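Local coordinates for protein 2-dehydro-3-deoxyphosphogluconate aldolase (Vibrio fischeri, PDB 3NZR) that is a member of the KDGP aldolase family and is built as a TIM-type beta/alpha barrel, modelled with bound magnesium, at residues A[12-17]-A[241-246]; A[18-23]-A[27-32]; A[50-55]-A[83-88]. All blocks are in the same frame, centred on the assembly; numbering follows the deposited sequence.

In the fold
The three contacts lie in the helical layer of the barrel or between it and the strands. Interactions 1 and 2 share strand 16-19: residues 12-17 meet the C-terminal helix 233-247, while residues 18-23 meet the helix that follows in sequence, 23-32. Their centres are 17 Å apart. Interaction 3 joins helices 49-61 and 79-89; its centre is 19 Å from that of interaction 2, with nearest atoms about 5 Å apart, and 29 Å from that of interaction 1, across the chain's centre. Interaction 1 closes a loop of chain containing both others. A bound magnesium ion lies about 10 Å from the Thr-243 side chain, and one about 14 Å from that of Ile-29.

Interaction 1. Residues A[12-17]-A[241-246]; sequences NRVCLN and DMTKKL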
# COMPACT_ATOMS: atom_id res chain seq x y z
N ASN A 12 20.67 19.80 -7.18
CA ASN A 12 20.01 18.52 -7.36
C ASN A 12 20.10 17.59 -6.16
O ASN A 12 20.12 16.36 -6.34
CB ASN A 12 20.59 17.86 -8.63
CG ASN A 12 20.46 18.72 -9.84
OD1 ASN A 12 21.45 19.13 -10.42
ND2 ASN A 12 19.23 19.04 -10.19
N ARG A 13 20.17 18.16 -4.94
CA ARG A 13 20.48 17.41 -3.75
C ARG A 13 19.50 17.66 -2.56
O ARG A 13 19.10 16.70 -1.88
CB ARG A 13 21.88 17.73 -3.28
CG ARG A 13 22.56 16.66 -2.35
CD ARG A 13 23.24 15.42 -3.04
NE ARG A 13 23.44 14.36 -2.04
CZ ARG A 13 24.57 14.12 -1.37
NH1 ARG A 13 24.61 13.14 -0.50
NH2 ARG A 13 25.69 14.82 -1.56
N VAL A 14 19.24 18.91 -2.24
CA VAL A 14 18.46 19.27 -1.02
C VAL A 14 17.32 20.22 -1.43
O VAL A 14 17.54 21.22 -2.07
CB VAL A 14 19.36 19.94 0.01
CG1 VAL A 14 18.57 20.38 1.30
CG2 VAL A 14 20.56 19.06 0.33
N CYS A 15 16.10 19.91 -1.02
CA CYS A 15 15.00 20.85 -1.08
C CYS A 15 14.34 20.97 0.35
O CYS A 15 13.96 19.96 0.97
CB CYS A 15 14.00 20.31 -2.05
SG CYS A 15 12.67 21.41 -2.40
N LEU A 16 14.29 22.18 0.89
CA LEU A 16 13.72 22.44 2.22
C LEU A 16 12.17 22.26 2.22
O LEU A 16 11.49 22.50 1.22
CB LEU A 16 14.01 23.89 2.62
CG LEU A 16 15.46 24.32 2.58
CD1 LEU A 16 15.60 25.83 2.86
CD2 LEU A 16 16.34 23.47 3.52
N ASN A 17 11.63 21.80 3.33
CA ASN A 17 10.19 21.68 3.45
C ASN A 17 9.83 22.34 4.77
O ASN A 17 10.31 21.90 5.83
CB ASN A 17 9.77 20.23 3.44
CG ASN A 17 8.24 20.04 3.35
OD1 ASN A 17 7.51 20.82 3.85
ND2 ASN A 17 7.81 19.05 2.66
N ASP A 241 21.47 29.16 3.24
CA ASP A 241 22.89 29.45 3.24
C ASP A 241 23.69 28.29 3.88
O ASP A 241 24.75 27.92 3.41
CB ASP A 241 23.16 30.74 3.98
CG ASP A 241 22.83 32.00 3.14
OD1 ASP A 241 22.59 31.92 1.90
OD2 ASP A 241 22.79 33.08 3.77
N MSE A 242 23.15 27.73 4.97
CA MSE A 242 23.72 26.53 5.56
C MSE A 242 23.78 25.38 4.57
O MSE A 242 24.78 24.65 4.52
CB MSE A 242 22.92 26.09 6.80
CG MSE A 242 23.13 26.97 8.00
SE MSE A 242 22.05 26.37 9.57
CE MSE A 242 22.71 27.70 10.90
N THR A 243 22.75 25.26 3.75
CA THR A 243 22.73 24.20 2.77
C THR A 243 23.85 24.43 1.70
O THR A 243 24.59 23.52 1.33
CB THR A 243 21.32 24.10 2.16
OG1 THR A 243 20.38 23.81 3.23
CG2 THR A 243 21.24 23.03 1.04
N LYS A 244 24.06 25.68 1.30
CA LYS A 244 25.07 25.99 0.27
C LYS A 244 26.45 25.68 0.81
O LYS A 244 27.28 25.08 0.09
CB LYS A 244 25.00 27.45 -0.15
CG LYS A 244 23.71 27.82 -0.76
CD LYS A 244 23.71 29.25 -1.30
CE LYS A 244 22.41 29.54 -2.06
NZ LYS A 244 22.38 30.95 -2.57
N LYS A 245 26.67 26.06 2.07
CA LYS A 245 27.89 25.75 2.79
C LYS A 245 28.13 24.25 3.02
O LYS A 245 29.29 23.84 3.10
CB LYS A 245 27.93 26.47 4.12
CG LYS A 245 29.19 26.20 4.93
CD LYS A 245 29.30 27.13 6.12
CE LYS A 245 30.48 26.73 7.03
NZ LYS A 245 30.34 27.19 8.45
N LEU A 246 27.06 23.46 3.16
CA LEU A 246 27.19 22.02 3.39
C LEU A 246 27.69 21.36 2.12
O LEU A 246 28.47 20.45 2.16
CB LEU A 246 25.84 21.37 3.77
CG LEU A 246 25.34 21.45 5.21
CD1 LEU A 246 23.86 20.99 5.25
CD2 LEU A 246 26.21 20.64 6.16
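Val-14 and Thr-243 each turn a methyl anti to the backbone N: CG1 of Val-14 at chi1 178°, and CG2 of Thr-243 because its OG1 takes chi1 -60°. These rotations bring the two side chains tip to tip at the seam of the barrel, where the C-terminal helix 233-247 packs over the chain leading into the first strand, 16-19. Val-14 and Thr-243 have the closest CA atoms of the two segments, 7.5 Å apart.

The methyl of the threonine lies against the CB side of the valine's isopropyl group, nearer to CG1 than to CG2. Thr-243 CG2 lies 3.8 Å from Val-14 CB and 3.8 Å from Val-14 CG1, while Val-14 CG2 is a little farther from the same methyl at 4.1 Å. One methyl thus touches all three side-chain carbons of the valine, which gives a compact apolar contact. Only about 100 Å² is buried between the segments, but the three residues involved are themselves buried.

Leu-16 adds a second touch from the start of the strand. Its side chain and that of Thr-243 pass alongside in opposite senses. Its CD2 approaches the threonine hydroxyl, well away from the methyl CG2. The hydroxyl is satisfied elsewhere: OG1 is hydrogen-bonded to Leu-239 O within the same helix and to Tyr-200 OH at the start of helix 200-209. Leu-16 also packs on Tyr-200 and Leu-239, so it lies among the same residues that hold the hydroxyl. Thr-243 therefore divides its two branches, the methyl going to the valine and the hydroxyl to these polar partners, with Leu-16 CD2 4.1 Å from Thr-243 OG1.

Interaction 2. Residues A[18-23]-A[27-32]; sequences VLAGSV and ADIYDA
The first turn of helix 23-32 carries the hydrogen bond from Ala-27 N to Val-23 O, a fairly straight i to i+4 bond within the helix, 3.2 Å long with an angle of 166° at the hydrogen. Ser-22 holds the N-cap position, its OG bonded to Asn-25 N. The start of the helix is therefore fixed close to the end of the strand, and the two segments form the first half of a beta-alpha-beta unit completed by strand 37-42.

Ile-29 carries the side-chain contact and uses both branches. Its CG2 meets Val-18 CG2 at 3.6 Å, the side chains running alongside in opposite senses. That valine methyl sits between its own backbone N and carbonyl carbon, the crowded position, which places it on the helix side. The longer branch of Ile-29 runs extended to CD1, which reaches the chain just beyond the valine: CD1 lies 3.4 Å from Leu-19 O, a close van der Waals contact, 3.9 Å from Ala-20 CA and 4.2 Å from Ala-20 CB. Leu-19 itself points away from the helix, so it is met through its backbone. Its carbonyl oxygen is hydrogen-bonded to Thr-231 OG1.

Ile-29 further packs on Val-37 and Val-39 of the neighbouring strand. Because the only hydrogen bond between the segments belongs to the helix turn itself, the face of helix 23-32 around Ile-29 is seated on the strand by the shape of apolar groups, with the oxygen near CD1 taking its polar partner from elsewhere.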
# COMPACT_ATOMS: atom_id res chain seq x y z
N VAL A 18 9.03 23.40 4.68
CA VAL A 18 8.68 24.27 5.76
C VAL A 18 7.18 24.60 5.56
O VAL A 18 6.66 24.55 4.43
CB VAL A 18 9.52 25.56 5.81
CG1 VAL A 18 11.04 25.22 5.80
CG2 VAL A 18 9.20 26.46 4.63
N LEU A 19 6.51 24.92 6.67
CA LEU A 19 5.13 25.24 6.68
C LEU A 19 4.94 26.69 6.31
O LEU A 19 5.85 27.51 6.54
CB LEU A 19 4.57 25.03 8.08
CG LEU A 19 4.54 23.57 8.60
CD1 LEU A 19 3.70 23.50 9.91
CD2 LEU A 19 4.00 22.62 7.46
N ALA A 20 3.79 27.02 5.73
CA ALA A 20 3.39 28.41 5.44
C ALA A 20 2.19 28.76 6.29
O ALA A 20 1.24 27.98 6.35
CB ALA A 20 2.97 28.55 3.95
N GLY A 21 2.26 29.92 6.95
CA GLY A 21 1.20 30.48 7.75
C GLY A 21 0.13 31.21 6.97
O GLY A 21 -0.94 31.52 7.47
N SER A 22 0.41 31.54 5.72
CA SER A 22 -0.56 32.27 4.88
C SER A 22 0.03 32.27 3.48
O SER A 22 1.24 31.97 3.29
CB SER A 22 -0.70 33.72 5.34
OG SER A 22 0.51 34.43 5.02
N VAL A 23 -0.83 32.57 2.52
CA VAL A 23 -0.38 32.69 1.14
C VAL A 23 0.76 33.69 1.02
O VAL A 23 1.67 33.48 0.23
CB VAL A 23 -1.56 33.10 0.20
CG1 VAL A 23 -1.06 33.58 -1.18
CG2 VAL A 23 -2.44 31.93 0.03
N ALA A 27 4.77 33.14 -0.37
CA ALA A 27 5.55 34.00 -1.29
C ALA A 27 6.90 34.39 -0.72
O ALA A 27 7.93 34.27 -1.41
CB ALA A 27 4.74 35.27 -1.65
N ASP A 28 6.90 34.86 0.55
CA ASP A 28 8.15 35.28 1.20
C ASP A 28 9.09 34.11 1.38
O ASP A 28 10.28 34.23 1.20
CB ASP A 28 7.91 35.97 2.57
CG ASP A 28 7.14 37.32 2.46
OD1 ASP A 28 6.81 37.77 1.33
OD2 ASP A 28 6.83 37.91 3.55
N ILE A 29 8.53 32.94 1.72
CA ILE A 29 9.35 31.76 1.95
C ILE A 29 10.00 31.34 0.66
O ILE A 29 11.19 31.06 0.63
CB ILE A 29 8.49 30.59 2.51
CG1 ILE A 29 8.13 30.84 3.98
CG2 ILE A 29 9.20 29.23 2.28
CD1 ILE A 29 6.87 29.96 4.40
N TYR A 30 9.23 31.36 -0.41
CA TYR A 30 9.72 30.94 -1.75
C TYR A 30 10.89 31.85 -2.23
O TYR A 30 11.96 31.35 -2.61
CB TYR A 30 8.57 30.96 -2.76
CG TYR A 30 8.92 30.36 -4.09
CD1 TYR A 30 8.92 28.98 -4.29
CD2 TYR A 30 9.27 31.17 -5.15
CE1 TYR A 30 9.26 28.44 -5.54
CE2 TYR A 30 9.58 30.65 -6.38
CZ TYR A 30 9.57 29.29 -6.58
OH TYR A 30 9.92 28.80 -7.84
N ASP A 31 10.71 33.15 -2.08
CA ASP A 31 11.80 34.12 -2.39
C ASP A 31 13.05 33.89 -1.51
O ASP A 31 14.16 33.81 -2.00
CB ASP A 31 11.34 35.55 -2.16
CG ASP A 31 10.22 35.99 -3.15
OD1 ASP A 31 10.08 35.37 -4.24
OD2 ASP A 31 9.49 36.98 -2.83
N ALA A 32 12.84 33.71 -0.21
CA ALA A 32 13.95 33.53 0.70
C ALA A 32 14.80 32.28 0.41
O ALA A 32 16.05 32.28 0.58
CB ALA A 32 13.41 33.56 2.17

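Interaction 3. Residues A[50-55]-A[83-88]; sequences DTAVED and SLISQH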
# COMPACT_ATOMS: atom_id res chain seq x y z
N ASP A 50 -12.84 20.02 -0.88
CA ASP A 50 -12.98 21.09 -1.85
C ASP A 50 -12.47 22.43 -1.32
O ASP A 50 -11.86 23.19 -2.04
CB ASP A 50 -14.45 21.22 -2.26
CG ASP A 50 -14.94 19.99 -3.06
OD1 ASP A 50 -14.09 19.28 -3.70
OD2 ASP A 50 -16.18 19.75 -3.05
N THR A 51 -12.74 22.68 -0.06
CA THR A 51 -12.25 23.87 0.63
C THR A 51 -10.72 23.90 0.68
O THR A 51 -10.10 24.93 0.44
CB THR A 51 -12.88 23.92 2.05
OG1 THR A 51 -14.33 23.91 1.92
CG2 THR A 51 -12.44 25.16 2.87
N ALA A 52 -10.11 22.75 0.97
CA ALA A 52 -8.62 22.64 0.96
C ALA A 52 -8.07 22.79 -0.50
O ALA A 52 -7.09 23.46 -0.75
CB ALA A 52 -8.22 21.33 1.56
N VAL A 53 -8.74 22.20 -1.48
CA VAL A 53 -8.23 22.26 -2.83
C VAL A 53 -8.21 23.72 -3.33
O VAL A 53 -7.22 24.15 -3.95
CB VAL A 53 -9.03 21.36 -3.76
CG1 VAL A 53 -8.71 21.66 -5.22
CG2 VAL A 53 -8.81 19.86 -3.41
N GLU A 54 -9.28 24.46 -3.06
CA GLU A 54 -9.36 25.90 -3.47
C GLU A 54 -8.28 26.76 -2.85
O GLU A 54 -7.65 27.57 -3.51
CB GLU A 54 -10.75 26.48 -3.12
CG GLU A 54 -11.87 25.95 -4.04
CD GLU A 54 -13.26 26.59 -3.77
OE1 GLU A 54 -13.31 27.66 -3.08
OE2 GLU A 54 -14.30 26.03 -4.25
N ASP A 55 -8.05 26.56 -1.56
CA ASP A 55 -6.99 27.32 -0.88
C ASP A 55 -5.63 26.89 -1.41
O ASP A 55 -4.80 27.72 -1.79
CB ASP A 55 -7.03 27.14 0.65
CG ASP A 55 -6.64 28.41 1.41
OD1 ASP A 55 -6.89 29.53 0.89
OD2 ASP A 55 -6.10 28.29 2.54
N SER A 83 -4.94 12.12 -0.04
CA SER A 83 -4.91 11.54 -1.29
C SER A 83 -5.92 12.22 -2.18
O SER A 83 -5.57 12.54 -3.32
CB SER A 83 -5.30 10.05 -1.20
OG SER A 83 -4.30 9.23 -0.56
N LEU A 84 -7.15 12.44 -1.70
CA LEU A 84 -8.21 13.05 -2.54
C LEU A 84 -7.85 14.51 -2.85
O LEU A 84 -8.02 14.98 -3.96
CB LEU A 84 -9.54 13.05 -1.81
CG LEU A 84 -10.11 11.66 -1.61
CD1 LEU A 84 -11.34 11.73 -0.71
CD2 LEU A 84 -10.50 11.09 -2.95
N ILE A 85 -7.36 15.24 -1.87
CA ILE A 85 -6.83 16.62 -2.16
C ILE A 85 -5.73 16.65 -3.22
O ILE A 85 -5.76 17.48 -4.16
CB ILE A 85 -6.29 17.24 -0.86
CG1 ILE A 85 -7.44 17.56 0.10
CG2 ILE A 85 -5.48 18.55 -1.13
CD1 ILE A 85 -6.95 17.93 1.49
N SER A 86 -4.73 15.79 -3.09
CA SER A 86 -3.61 15.77 -4.00
C SER A 86 -4.04 15.41 -5.42
O SER A 86 -3.50 15.91 -6.41
CB SER A 86 -2.51 14.83 -3.49
OG SER A 86 -2.07 15.21 -2.17
N GLN A 87 -5.01 14.51 -5.56
CA GLN A 87 -5.57 14.19 -6.84
C GLN A 87 -5.91 15.49 -7.59
O GLN A 87 -5.53 15.61 -8.75
CB GLN A 87 -6.82 13.33 -6.69
CG GLN A 87 -7.50 12.95 -8.03
CD GLN A 87 -8.53 11.87 -7.86
OE1 GLN A 87 -9.22 11.82 -6.86
NE2 GLN A 87 -8.63 10.98 -8.83
N HIS A 88 -6.60 16.42 -6.94
CA HIS A 88 -7.04 17.67 -7.60
C HIS A 88 -6.01 18.76 -7.58
O HIS A 88 -5.90 19.51 -8.52
CB HIS A 88 -8.32 18.18 -6.97
CG HIS A 88 -9.43 17.21 -7.09
ND1 HIS A 88 -10.32 16.98 -6.07
CD2 HIS A 88 -9.79 16.40 -8.11
CE1 HIS A 88 -11.20 16.07 -6.47
NE2 HIS A 88 -10.90 15.70 -7.70
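Apolar packing joins Ala-52 to Ile-85 and Val-53 to both Ile-85 and His-88. Ala-52 CB meets the end of the isoleucine, 3.6 Å from Ile-85 CD1. The CG1 arm of Ile-85 is anti to its carbonyl carbon (chi1 -70°), and this carries CD1 across to the alanine. Its other branch stays with Val-53: the two CG2 methyls are 4.2 Å apart. Val-53 CG2 also lies 3.9 Å from Ile-85 O, so the valine lies against the backbone of the other helix as well as its side chains.

These helices, 49-61 and 79-89, are successive members of the outer helical layer of the barrel, with strand 67-70 between them in sequence; Ile-85 also touches Val-69 of that strand. The axes of the short segments approach to 9.3 Å and cross at -40°.

Around the histidine, Val-53 and His-88 cross obliquely. Val-53 CG1 is 3.9 Å from His-88 CB, and CG2 of the valine sits at the edge of the imidazole, near its plane, not over a face.

Electrostatics enter weakly, if at all: Asp-50 OD1 lies 5.0 Å from His-88 ND1, too far for a hydrogen bond or salt bridge, though the carboxylate could favour a protonated ring.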